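Local coordinates for protein Rv1364c/MT1410 (Mycobacterium tuberculosis, PDB 3KE6), which probably regulates sigma-factor activity by combining a manganese-binding PP2C-type (RsbU-like) phosphatase domain with an RsbW-like serine kinase domain, at residues Arg64-Val69 against Val124-Phe129; Pro144-Ala149 against Glu175-Gly180; Ala182-Thr187 against Leu251-Arg256. One frame throughout, in Å; residues are numbered along the deposited sequence.

Contact 1: Arg64-Val69 against Val124-Phe129; sequences RLVLVV and VGSLDF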
ATOM      1  N   ARG A  64      -7.113   4.882  -8.940  1.00 52.83           N
ATOM      2  CA  ARG A  64      -6.680   5.692  -7.805  1.00 52.65           C
ATOM      3  C   ARG A  64      -6.233   4.860  -6.604  1.00 52.02           C
ATOM      4  O   ARG A  64      -6.545   3.665  -6.508  1.00 51.72           O
ATOM      5  CB  ARG A  64      -7.812   6.654  -7.378  1.00 52.56           C
ATOM      6  CG  ARG A  64      -9.056   5.954  -6.825  1.00 52.78           C
ATOM      7  CD  ARG A  64     -10.328   6.743  -7.047  1.00 53.92           C
ATOM      8  NE  ARG A  64     -11.211   6.697  -5.875  1.00 60.29           N
ATOM      9  CZ  ARG A  64     -12.186   5.805  -5.662  1.00 62.63           C
ATOM     10  NH1 ARG A  64     -12.915   5.885  -4.533  1.00 62.11           N
ATOM     11  NH2 ARG A  64     -12.443   4.844  -6.554  1.00 60.33           N
ATOM     12  N   LEU A  65      -5.497   5.530  -5.713  1.00 51.17           N
ATOM     13  CA  LEU A  65      -5.033   4.993  -4.432  1.00 50.68           C
ATOM     14  C   LEU A  65      -5.662   5.804  -3.276  1.00 50.01           C
ATOM     15  O   LEU A  65      -5.513   7.032  -3.216  1.00 49.14           O
ATOM     16  CB  LEU A  65      -3.497   5.071  -4.335  1.00 49.72           C
ATOM     17  CG  LEU A  65      -2.894   4.453  -3.057  1.00 51.21           C
ATOM     18  CD1 LEU A  65      -3.312   2.986  -2.875  1.00 47.13           C
ATOM     19  CD2 LEU A  65      -1.399   4.560  -3.047  1.00 50.45           C
ATOM     20  N   VAL A  66      -6.335   5.115  -2.359  1.00 49.83           N
ATOM     21  CA  VAL A  66      -6.965   5.773  -1.208  1.00 50.31           C
ATOM     22  C   VAL A  66      -6.248   5.419   0.109  1.00 50.43           C
ATOM     23  O   VAL A  66      -6.074   4.238   0.451  1.00 50.98           O
ATOM     24  CB  VAL A  66      -8.478   5.454  -1.107  1.00 50.50           C
ATOM     25  CG1 VAL A  66      -9.064   6.150   0.096  1.00 52.24           C
ATOM     26  CG2 VAL A  66      -9.235   5.880  -2.382  1.00 47.25           C
ATOM     27  N   LEU A  67      -5.804   6.455   0.815  1.00 50.08           N
ATOM     28  CA  LEU A  67      -5.037   6.315   2.048  1.00 49.99           C
ATOM     29  C   LEU A  67      -5.885   6.723   3.244  1.00 50.17           C
ATOM     30  O   LEU A  67      -6.672   7.666   3.163  1.00 49.18           O
ATOM     31  CB  LEU A  67      -3.793   7.201   1.995  1.00 49.33           C
ATOM     32  CG  LEU A  67      -2.779   6.816   0.926  1.00 49.14           C
ATOM     33  CD1 LEU A  67      -1.568   7.722   0.994  1.00 42.75           C
ATOM     34  CD2 LEU A  67      -2.386   5.306   1.037  1.00 44.37           C
ATOM     35  N   VAL A  68      -5.713   6.023   4.361  1.00 50.74           N
ATOM     36  CA  VAL A  68      -6.517   6.293   5.550  1.00 51.34           C
ATOM     37  C   VAL A  68      -5.660   6.195   6.773  1.00 51.76           C
ATOM     38  O   VAL A  68      -4.942   5.225   6.942  1.00 51.17           O
ATOM     39  CB  VAL A  68      -7.683   5.251   5.717  1.00 52.07           C
ATOM     40  CG1 VAL A  68      -8.420   5.444   7.068  1.00 49.60           C
ATOM     41  CG2 VAL A  68      -8.656   5.325   4.532  1.00 52.00           C
ATOM     42  N   VAL A  69      -5.759   7.195   7.634  1.00 52.80           N
ATOM     43  CA  VAL A  69      -5.257   7.094   8.998  1.00 54.15           C
ATOM     44  C   VAL A  69      -6.366   7.590   9.928  1.00 54.70           C
ATOM     45  O   VAL A  69      -7.036   8.566   9.622  1.00 54.71           O
ATOM     46  CB  VAL A  69      -3.939   7.896   9.180  1.00 54.21           C
ATOM     47  CG1 VAL A  69      -3.760   8.303  10.597  1.00 54.03           C
ATOM     48  CG2 VAL A  69      -2.740   7.063   8.722  1.00 52.57           C
ATOM     49  N   VAL A 124      -8.261  11.109   5.367  1.00 52.95           N
ATOM     50  CA  VAL A 124      -8.421  10.291   4.180  1.00 52.71           C
ATOM     51  C   VAL A 124      -7.968  11.051   2.942  1.00 52.61           C
ATOM     52  O   VAL A 124      -8.294  12.218   2.783  1.00 52.09           O
ATOM     53  CB  VAL A 124      -9.889   9.919   3.968  1.00 52.64           C
ATOM     54  CG1 VAL A 124     -10.034   8.992   2.749  1.00 51.58           C
ATOM     55  CG2 VAL A 124     -10.463   9.280   5.230  1.00 52.05           C
ATOM     56  N   GLY A 125      -7.242  10.373   2.055  1.00 52.84           N
ATOM     57  CA  GLY A 125      -6.811  10.964   0.792  1.00 53.10           C
ATOM     58  C   GLY A 125      -6.901  10.022  -0.400  1.00 53.52           C
ATOM     59  O   GLY A 125      -6.787   8.797  -0.267  1.00 53.43           O
ATOM     60  N   SER A 126      -7.107  10.604  -1.580  1.00 53.91           N
ATOM     61  CA  SER A 126      -7.235   9.841  -2.806  1.00 53.72           C
ATOM     62  C   SER A 126      -6.297  10.392  -3.870  1.00 54.03           C
ATOM     63  O   SER A 126      -6.400  11.549  -4.251  1.00 54.14           O
ATOM     64  CB  SER A 126      -8.670   9.879  -3.309  1.00 53.81           C
ATOM     65  OG  SER A 126      -8.906   8.803  -4.202  1.00 53.30           O
ATOM     66  N   LEU A 127      -5.393   9.542  -4.348  1.00 54.24           N
ATOM     67  CA  LEU A 127      -4.446   9.911  -5.379  1.00 53.81           C
ATOM     68  C   LEU A 127      -4.978   9.500  -6.733  1.00 53.64           C
ATOM     69  O   LEU A 127      -5.294   8.337  -6.925  1.00 53.72           O
ATOM     70  CB  LEU A 127      -3.125   9.182  -5.136  1.00 54.27           C
ATOM     71  CG  LEU A 127      -1.993   9.392  -6.156  1.00 54.92           C
ATOM     72  CD1 LEU A 127      -1.554  10.895  -6.265  1.00 50.13           C
ATOM     73  CD2 LEU A 127      -0.821   8.496  -5.810  1.00 52.95           C
ATOM     74  N   ASP A 128      -5.064  10.442  -7.669  1.00 53.58           N
ATOM     75  CA  ASP A 128      -5.308  10.109  -9.075  1.00 53.41           C
ATOM     76  C   ASP A 128      -3.969   9.791  -9.765  1.00 53.05           C
ATOM     77  O   ASP A 128      -3.110  10.665  -9.896  1.00 52.60           O
ATOM     78  CB  ASP A 128      -6.011  11.262  -9.800  1.00 53.21           C
ATOM     79  CG  ASP A 128      -6.281  10.951 -11.270  1.00 54.04           C
ATOM     80  OD1 ASP A 128      -7.316  10.324 -11.569  1.00 57.25           O
ATOM     81  OD2 ASP A 128      -5.465  11.339 -12.134  1.00 59.23           O
ATOM     82  N   PHE A 129      -3.808   8.547 -10.215  1.00 52.96           N
ATOM     83  CA  PHE A 129      -2.559   8.113 -10.850  1.00 53.30           C
ATOM     84  C   PHE A 129      -2.195   8.904 -12.104  1.00 53.32           C
ATOM     85  O   PHE A 129      -1.023   9.149 -12.335  1.00 53.17           O
ATOM     86  CB  PHE A 129      -2.577   6.610 -11.205  1.00 52.79           C
ATOM     87  CG  PHE A 129      -2.711   5.700 -10.025  1.00 51.89           C
ATOM     88  CD1 PHE A 129      -3.580   4.623 -10.064  1.00 53.73           C
ATOM     89  CD2 PHE A 129      -1.976   5.912  -8.863  1.00 52.11           C
ATOM     90  CE1 PHE A 129      -3.701   3.770  -8.964  1.00 51.39           C
ATOM     91  CE2 PHE A 129      -2.113   5.072  -7.767  1.00 49.76           C
ATOM     92  CZ  PHE A 129      -2.965   4.001  -7.827  1.00 47.66           C
TER
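L65 and L67 form hydrogen-bonded pairs with L127 and G125 on neighbouring antiparallel strands, in one of the two sheets of the PP2C-type beta-sandwich. L127 N gives a nearly straight bond to L65 O (2.8 Å, 172°), returned by L65 N to L127 O, and L67 N reaches G125 O at 2.8 Å, answered by G125 N to L67 O. The leucine face is the tightly packed one: L67 and L127 lean on M254 of the facing sheet, and L65 and L127 on A36. G125, opposite L67, adds no side chain to this face. On the other face, V66 and V124 are still buried and cross at a slant beside V68, with their CG1 methyls 4.0 Å apart.

Toward the end of the strand pair this second face becomes looser and partly exposed. There the R64 chain runs beside the S126 hydroxyl: with CG between the backbone N and the carbonyl carbon (chi1 66°), it stands out from the sheet. S126 OG lies at the edge of the guanidinium, near its plane, 3.5 Å from NE, a contact and not a hydrogen bond. F129, just past the strand, closes this end. Its ring lies with one face over the R64 backbone, R64 CA 3.7 Å above the ring plane and offset toward the rim, while CZ meets L65 CB at 3.7 Å.

Contact 2: Pro144-Ala149 against Glu175-Gly180; sequences PLLVTA and EVLNIG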
ATOM      1  N   PRO A 144      -1.557  16.169   6.959  1.00 52.70           N
ATOM      2  CA  PRO A 144      -0.412  15.509   6.338  1.00 52.57           C
ATOM      3  C   PRO A 144       0.805  16.382   6.121  1.00 52.72           C
ATOM      4  O   PRO A 144       0.676  17.574   5.861  1.00 52.11           O
ATOM      5  CB  PRO A 144      -0.962  15.099   4.979  1.00 52.64           C
ATOM      6  CG  PRO A 144      -2.403  14.888   5.220  1.00 52.43           C
ATOM      7  CD  PRO A 144      -2.788  15.945   6.178  1.00 52.87           C
ATOM      8  N   LEU A 145       1.983  15.768   6.227  1.00 53.32           N
ATOM      9  CA  LEU A 145       3.245  16.398   5.842  1.00 52.84           C
ATOM     10  C   LEU A 145       3.448  16.075   4.380  1.00 52.75           C
ATOM     11  O   LEU A 145       3.181  14.948   3.959  1.00 53.29           O
ATOM     12  CB  LEU A 145       4.410  15.821   6.661  1.00 52.82           C
ATOM     13  CG  LEU A 145       5.714  16.642   6.756  1.00 54.27           C
ATOM     14  CD1 LEU A 145       6.742  15.977   7.691  1.00 52.97           C
ATOM     15  CD2 LEU A 145       6.325  16.875   5.381  1.00 56.75           C
ATOM     16  N   LEU A 146       3.892  17.049   3.598  1.00 52.66           N
ATOM     17  CA  LEU A 146       4.315  16.804   2.211  1.00 52.71           C
ATOM     18  C   LEU A 146       5.820  16.999   2.127  1.00 52.36           C
ATOM     19  O   LEU A 146       6.321  18.055   2.448  1.00 51.90           O
ATOM     20  CB  LEU A 146       3.607  17.769   1.248  1.00 52.76           C
ATOM     21  CG  LEU A 146       4.146  17.942  -0.181  1.00 52.38           C
ATOM     22  CD1 LEU A 146       3.501  16.970  -1.131  1.00 54.28           C
ATOM     23  CD2 LEU A 146       3.905  19.347  -0.675  1.00 53.23           C
ATOM     24  N   VAL A 147       6.530  15.960   1.721  1.00 52.57           N
ATOM     25  CA  VAL A 147       7.950  16.057   1.412  1.00 52.59           C
ATOM     26  C   VAL A 147       8.071  16.008  -0.098  1.00 52.83           C
ATOM     27  O   VAL A 147       7.681  15.001  -0.730  1.00 53.04           O
ATOM     28  CB  VAL A 147       8.747  14.892   2.016  1.00 52.36           C
ATOM     29  CG1 VAL A 147      10.219  15.049   1.692  1.00 50.36           C
ATOM     30  CG2 VAL A 147       8.509  14.807   3.521  1.00 50.93           C
ATOM     31  N   THR A 148       8.574  17.088  -0.687  1.00 52.81           N
ATOM     32  CA  THR A 148       8.671  17.161  -2.134  1.00 53.43           C
ATOM     33  C   THR A 148       9.923  16.456  -2.623  1.00 54.10           C
ATOM     34  O   THR A 148      10.763  16.025  -1.819  1.00 54.19           O
ATOM     35  CB  THR A 148       8.730  18.591  -2.641  1.00 53.49           C
ATOM     36  OG1 THR A 148       9.933  19.207  -2.157  1.00 54.38           O
ATOM     37  CG2 THR A 148       7.492  19.377  -2.216  1.00 52.19           C
ATOM     38  N   ALA A 149      10.028  16.344  -3.951  1.00 54.68           N
ATOM     39  CA  ALA A 149      11.191  15.750  -4.627  1.00 54.58           C
ATOM     40  C   ALA A 149      12.495  16.443  -4.238  1.00 54.37           C
ATOM     41  O   ALA A 149      13.483  15.788  -3.948  1.00 53.98           O
ATOM     42  CB  ALA A 149      11.003  15.793  -6.140  1.00 54.57           C
ATOM     43  N   GLU A 175      -3.975  18.836  -3.580  1.00 55.10           N
ATOM     44  CA  GLU A 175      -2.587  19.206  -3.836  1.00 54.79           C
ATOM     45  C   GLU A 175      -2.153  18.368  -5.012  1.00 54.23           C
ATOM     46  O   GLU A 175      -2.559  17.224  -5.113  1.00 54.28           O
ATOM     47  CB  GLU A 175      -1.698  18.884  -2.629  1.00 54.97           C
ATOM     48  CG  GLU A 175      -1.742  19.917  -1.500  1.00 56.33           C
ATOM     49  CD  GLU A 175      -0.880  21.157  -1.749  1.00 59.22           C
ATOM     50  OE1 GLU A 175      -0.102  21.201  -2.731  1.00 56.79           O
ATOM     51  OE2 GLU A 175      -0.987  22.101  -0.935  1.00 63.74           O
ATOM     52  N   VAL A 176      -1.348  18.933  -5.900  1.00 53.90           N
ATOM     53  CA  VAL A 176      -0.759  18.163  -6.994  1.00 53.66           C
ATOM     54  C   VAL A 176       0.604  17.647  -6.557  1.00 53.12           C
ATOM     55  O   VAL A 176       1.492  18.431  -6.236  1.00 52.98           O
ATOM     56  CB  VAL A 176      -0.610  18.993  -8.299  1.00 53.61           C
ATOM     57  CG1 VAL A 176       0.311  20.200  -8.098  1.00 53.64           C
ATOM     58  CG2 VAL A 176      -0.087  18.109  -9.414  1.00 53.98           C
ATOM     59  N   LEU A 177       0.752  16.328  -6.525  1.00 52.73           N
ATOM     60  CA  LEU A 177       2.031  15.691  -6.227  1.00 52.65           C
ATOM     61  C   LEU A 177       2.737  15.316  -7.524  1.00 52.27           C
ATOM     62  O   LEU A 177       2.170  14.593  -8.340  1.00 52.28           O
ATOM     63  CB  LEU A 177       1.814  14.407  -5.435  1.00 52.78           C
ATOM     64  CG  LEU A 177       0.952  14.409  -4.184  1.00 51.86           C
ATOM     65  CD1 LEU A 177       0.876  12.979  -3.646  1.00 47.59           C
ATOM     66  CD2 LEU A 177       1.509  15.328  -3.148  1.00 50.32           C
ATOM     67  N   ASN A 178       3.970  15.773  -7.709  1.00 52.18           N
ATOM     68  CA  ASN A 178       4.747  15.422  -8.904  1.00 52.41           C
ATOM     69  C   ASN A 178       5.436  14.074  -8.736  1.00 52.54           C
ATOM     70  O   ASN A 178       5.251  13.419  -7.715  1.00 53.42           O
ATOM     71  CB  ASN A 178       5.747  16.520  -9.209  1.00 52.47           C
ATOM     72  CG  ASN A 178       5.070  17.786  -9.653  1.00 53.68           C
ATOM     73  OD1 ASN A 178       4.419  17.806 -10.697  1.00 58.08           O
ATOM     74  ND2 ASN A 178       5.187  18.843  -8.855  1.00 51.70           N
ATOM     75  N   ILE A 179       6.196  13.623  -9.728  1.00 51.95           N
ATOM     76  CA  ILE A 179       6.952  12.388  -9.534  1.00 51.83           C
ATOM     77  C   ILE A 179       8.054  12.654  -8.494  1.00 51.97           C
ATOM     78  O   ILE A 179       8.814  13.627  -8.618  1.00 52.56           O
ATOM     79  CB  ILE A 179       7.578  11.848 -10.835  1.00 51.64           C
ATOM     80  CG1 ILE A 179       6.552  11.750 -11.974  1.00 50.41           C
ATOM     81  CG2 ILE A 179       8.192  10.484 -10.583  1.00 51.50           C
ATOM     82  CD1 ILE A 179       5.439  10.819 -11.705  1.00 47.04           C
ATOM     83  N   GLY A 180       8.119  11.813  -7.458  1.00 51.83           N
ATOM     84  CA  GLY A 180       9.122  11.949  -6.390  1.00 51.68           C
ATOM     85  C   GLY A 180       8.597  12.670  -5.160  1.00 51.64           C
ATOM     86  O   GLY A 180       9.246  12.696  -4.118  1.00 51.55           O
TER
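CD1 of L146 touches CD2 of L177 at 3.3 Å, methyl against methyl, and this supplies the apolar part of the contact. The two side chains run past each other in opposite directions. L146 sends CG anti to its backbone N (chi1 164°), pointing the branch at the other segment. The L177 CB leaves at an angle to that segment, and its CG, anti to the carbonyl carbon, brings the isobutyl end back into contact. Both leucines are buried.

Backbone packing makes up the second part, at the more exposed end. A149 and G180 lie side by side with CA atoms 4.7 Å apart, A149 CA resting 3.7 Å from G180 O and A149 CB 4.0 Å from I179 O. G180 has a positive phi of 97°, a conformation that glycine adopts readily and that turns the chain here.

Polar links between 144-149 and 175-180 are indirect, since no hydrogen bond joins them. D181 does the joining: one carboxylate oxygen, OD1, accepts A149 N, and the other, OD2, accepts N178 N, so a single side chain ties both loops together. T148 OG1 takes the backbone N of S152, holding its own turn. E175 OE2 forms a salt bridge with R154, whose strand is paired with L146 through the backbone.

Topologically, strand 173-176 is the outermost strand of one sheet, whereas 145-147 belongs to the other. Residues 177-181 carry the chain across the gap into strand 182-186, a sheet-to-sheet connection at the edge of the beta-sandwich of PP2C-type phosphatases.

Contact 3: Ala182-Thr187 against Leu251-Arg256; sequences AILFYT and LLAMQR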
ATOM      1  N   ALA A 182       6.420  12.976  -1.932  1.00 52.06           N
ATOM      2  CA  ALA A 182       5.826  12.081  -0.945  1.00 51.73           C
ATOM      3  C   ALA A 182       4.877  12.822   0.021  1.00 51.78           C
ATOM      4  O   ALA A 182       4.989  14.038   0.225  1.00 51.73           O
ATOM      5  CB  ALA A 182       6.923  11.377  -0.177  1.00 51.30           C
ATOM      6  N   ILE A 183       3.952  12.072   0.611  1.00 51.58           N
ATOM      7  CA  ILE A 183       3.021  12.607   1.589  1.00 51.91           C
ATOM      8  C   ILE A 183       2.876  11.657   2.784  1.00 51.11           C
ATOM      9  O   ILE A 183       2.810  10.452   2.613  1.00 49.73           O
ATOM     10  CB  ILE A 183       1.648  12.845   0.951  1.00 52.12           C
ATOM     11  CG1 ILE A 183       0.723  13.563   1.932  1.00 54.11           C
ATOM     12  CG2 ILE A 183       1.016  11.544   0.535  1.00 52.19           C
ATOM     13  CD1 ILE A 183      -0.626  13.896   1.335  1.00 53.98           C
ATOM     14  N   LEU A 184       2.827  12.219   3.990  1.00 51.12           N
ATOM     15  CA  LEU A 184       2.874  11.434   5.226  1.00 51.39           C
ATOM     16  C   LEU A 184       1.635  11.631   6.114  1.00 51.56           C
ATOM     17  O   LEU A 184       1.470  12.645   6.769  1.00 51.80           O
ATOM     18  CB  LEU A 184       4.148  11.772   6.012  1.00 51.00           C
ATOM     19  CG  LEU A 184       5.495  11.245   5.478  1.00 52.74           C
ATOM     20  CD1 LEU A 184       5.852  11.771   4.079  1.00 51.99           C
ATOM     21  CD2 LEU A 184       6.626  11.577   6.434  1.00 51.22           C
ATOM     22  N   PHE A 185       0.765  10.640   6.115  1.00 51.93           N
ATOM     23  CA  PHE A 185      -0.343  10.559   7.055  1.00 51.77           C
ATOM     24  C   PHE A 185       0.206  10.027   8.381  1.00 51.28           C
ATOM     25  O   PHE A 185       0.990   9.070   8.388  1.00 51.16           O
ATOM     26  CB  PHE A 185      -1.420   9.587   6.519  1.00 53.12           C
ATOM     27  CG  PHE A 185      -2.319  10.172   5.443  1.00 54.76           C
ATOM     28  CD1 PHE A 185      -3.693   9.981   5.491  1.00 57.92           C
ATOM     29  CD2 PHE A 185      -1.798  10.911   4.390  1.00 59.71           C
ATOM     30  CE1 PHE A 185      -4.528  10.523   4.512  1.00 58.64           C
ATOM     31  CE2 PHE A 185      -2.628  11.463   3.423  1.00 59.53           C
ATOM     32  CZ  PHE A 185      -3.996  11.269   3.486  1.00 58.80           C
ATOM     33  N   TYR A 186      -0.230  10.604   9.494  1.00 50.72           N
ATOM     34  CA  TYR A 186       0.248  10.197  10.827  1.00 50.77           C
ATOM     35  C   TYR A 186      -0.832  10.460  11.887  1.00 50.52           C
ATOM     36  O   TYR A 186      -1.769  11.223  11.647  1.00 50.53           O
ATOM     37  CB  TYR A 186       1.511  10.992  11.199  1.00 50.57           C
ATOM     38  CG  TYR A 186       1.202  12.445  11.204  1.00 49.07           C
ATOM     39  CD1 TYR A 186       0.821  13.090  12.362  1.00 48.00           C
ATOM     40  CD2 TYR A 186       1.181  13.152  10.023  1.00 51.06           C
ATOM     41  CE1 TYR A 186       0.481  14.435  12.347  1.00 50.51           C
ATOM     42  CE2 TYR A 186       0.854  14.491   9.991  1.00 51.28           C
ATOM     43  CZ  TYR A 186       0.500  15.126  11.157  1.00 50.11           C
ATOM     44  OH  TYR A 186       0.160  16.445  11.122  1.00 51.06           O
ATOM     45  N   THR A 187      -0.676   9.862  13.063  1.00 50.28           N
ATOM     46  CA  THR A 187      -1.561  10.145  14.179  1.00 50.39           C
ATOM     47  C   THR A 187      -0.852  11.064  15.155  1.00 50.97           C
ATOM     48  O   THR A 187       0.371  11.213  15.098  1.00 51.65           O
ATOM     49  CB  THR A 187      -2.038   8.870  14.910  1.00 50.15           C
ATOM     50  OG1 THR A 187      -0.931   7.989  15.140  1.00 49.63           O
ATOM     51  CG2 THR A 187      -3.110   8.173  14.096  1.00 48.06           C
ATOM     52  N   LEU A 251       2.172   5.861  11.213  1.00 46.75           N
ATOM     53  CA  LEU A 251       2.701   6.674  10.128  1.00 46.77           C
ATOM     54  C   LEU A 251       2.519   5.902   8.816  1.00 46.47           C
ATOM     55  O   LEU A 251       2.870   4.728   8.710  1.00 45.47           O
ATOM     56  CB  LEU A 251       4.160   7.019  10.395  1.00 46.43           C
ATOM     57  CG  LEU A 251       4.930   7.722   9.283  1.00 46.56           C
ATOM     58  CD1 LEU A 251       4.283   9.035   8.892  1.00 43.18           C
ATOM     59  CD2 LEU A 251       6.348   7.930   9.747  1.00 46.56           C
ATOM     60  N   LEU A 252       1.903   6.558   7.844  1.00 46.79           N
ATOM     61  CA  LEU A 252       1.568   5.920   6.583  1.00 47.03           C
ATOM     62  C   LEU A 252       2.038   6.848   5.503  1.00 47.25           C
ATOM     63  O   LEU A 252       1.520   7.954   5.383  1.00 47.54           O
ATOM     64  CB  LEU A 252       0.064   5.698   6.475  1.00 46.62           C
ATOM     65  CG  LEU A 252      -0.412   5.225   5.109  1.00 47.07           C
ATOM     66  CD1 LEU A 252       0.051   3.764   4.843  1.00 44.28           C
ATOM     67  CD2 LEU A 252      -1.910   5.365   5.047  1.00 46.62           C
ATOM     68  N   ALA A 253       3.037   6.413   4.741  1.00 47.80           N
ATOM     69  CA  ALA A 253       3.726   7.295   3.805  1.00 47.71           C
ATOM     70  C   ALA A 253       3.581   6.741   2.416  1.00 48.37           C
ATOM     71  O   ALA A 253       3.591   5.522   2.219  1.00 48.11           O
ATOM     72  CB  ALA A 253       5.177   7.401   4.160  1.00 47.87           C
ATOM     73  N   MET A 254       3.425   7.642   1.456  1.00 49.18           N
ATOM     74  CA  MET A 254       3.439   7.266   0.067  1.00 49.97           C
ATOM     75  C   MET A 254       4.149   8.293  -0.787  1.00 49.58           C
ATOM     76  O   MET A 254       3.965   9.483  -0.604  1.00 49.36           O
ATOM     77  CB  MET A 254       2.018   6.993  -0.416  1.00 50.77           C
ATOM     78  CG  MET A 254       1.274   8.146  -0.965  1.00 56.61           C
ATOM     79  SD  MET A 254       1.575   8.316  -2.734  1.00 69.81           S
ATOM     80  CE  MET A 254       0.274   9.509  -3.057  1.00 55.75           C
ATOM     81  N   GLN A 255       4.990   7.823  -1.702  1.00 49.59           N
ATOM     82  CA  GLN A 255       5.659   8.701  -2.641  1.00 49.46           C
ATOM     83  C   GLN A 255       5.143   8.360  -4.011  1.00 49.93           C
ATOM     84  O   GLN A 255       5.017   7.188  -4.365  1.00 49.05           O
ATOM     85  CB  GLN A 255       7.168   8.508  -2.592  1.00 49.24           C
ATOM     86  CG  GLN A 255       7.900   9.176  -3.738  1.00 49.20           C
ATOM     87  CD  GLN A 255       9.412   9.037  -3.658  1.00 49.53           C
ATOM     88  OE1 GLN A 255      10.131  10.030  -3.616  1.00 47.71           O
ATOM     89  NE2 GLN A 255       9.901   7.805  -3.662  1.00 46.78           N
ATOM     90  N   ARG A 256       4.855   9.390  -4.790  1.00 50.50           N
ATOM     91  CA  ARG A 256       4.475   9.192  -6.174  1.00 51.18           C
ATOM     92  C   ARG A 256       5.725   8.832  -6.968  1.00 51.21           C
ATOM     93  O   ARG A 256       6.800   9.387  -6.724  1.00 51.46           O
ATOM     94  CB  ARG A 256       3.809  10.450  -6.734  1.00 50.97           C
ATOM     95  CG  ARG A 256       2.976  10.190  -7.968  1.00 50.47           C
ATOM     96  CD  ARG A 256       2.270  11.430  -8.490  1.00 51.89           C
ATOM     97  NE  ARG A 256       1.544  11.115  -9.721  1.00 55.62           N
ATOM     98  CZ  ARG A 256       1.560  11.814 -10.860  1.00 56.62           C
ATOM     99  NH1 ARG A 256       0.835  11.373 -11.884  1.00 53.57           N
ATOM    100  NH2 ARG A 256       2.251  12.953 -10.991  1.00 57.86           N
TER
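Across two antiparallel strands the CG2 methyl of I183 lies 3.7 Å from M254 CG, the side chains at a slant. M254 CG, held between the backbone N and the carbonyl carbon, makes the contact; the bend at chi2 (89°) turns SD away from I183, and CE comes back only to 4.2 Å from I183 CG2. On the same face F185 CB faces L252 CB at 4.2 Å; the phenyl ring leads away from strand 251-256 and receives I183 CD1 at its edge. The other face carries A182 against Q255 (CB to CB 3.8 Å), L184 CG against A253 CB (4.1 Å), and L251, whose CD1 lies against F185 O (3.3 Å), flanked by L184 CB and Y186 CB.

Four backbone hydrogen bonds hold these pairs in register. I183 N to M254 O and its return bond are nearly straight, and L252 N to F185 O is the same at 2.7 Å, but F185 N meets L252 O with a bent N-H...O angle of 138°. This is a central strand pair in a sheet of the PP2C-type sandwich. One end of it, the C-terminal end of 182-186 and the N-terminal end of 249-256, leads to the metal site: D188 follows T187 directly, and D247 precedes strand 249-256, both binding manganese together with D71.

Around this shell, V69 of the facing sheet packs on F185 and L252, and L67 on M254. Helix 227-241 covers the other face, I228 touching A182 and A253, and L236 touching L251. Strand 36-43 continues the sheet beyond L251 and A253. The Y186 ring, edge-to-face with F205, is fixed at its far end by OH bonding to P143 O, and H141 NE2 bonds to Y186 O.

Contacts 1 and 3 are buried antiparallel strand pairs, one from each sheet of the sandwich, and they press together: L67 CD1 lies 3.5 Å from M254 CG, and F129 O probably accepts R256 NH1. Contact 2, about 17 Å (centre to centre) from the centre of the chain, is only partly buried. It joins the end of strand 145-147 and the turn after it to the connection 177-180 by methyl and backbone packing, without interstrand hydrogen bonds. Strand 145-147 adjoins 182-186, through V147 O to A182 N and L145 O to L184 N. L177 touches L127. Contacts 1 and 3 both lead to the manganese site, through D71 and D188; Y186 (about 10 Å from a manganese) is nearer than V68 (about 14 Å).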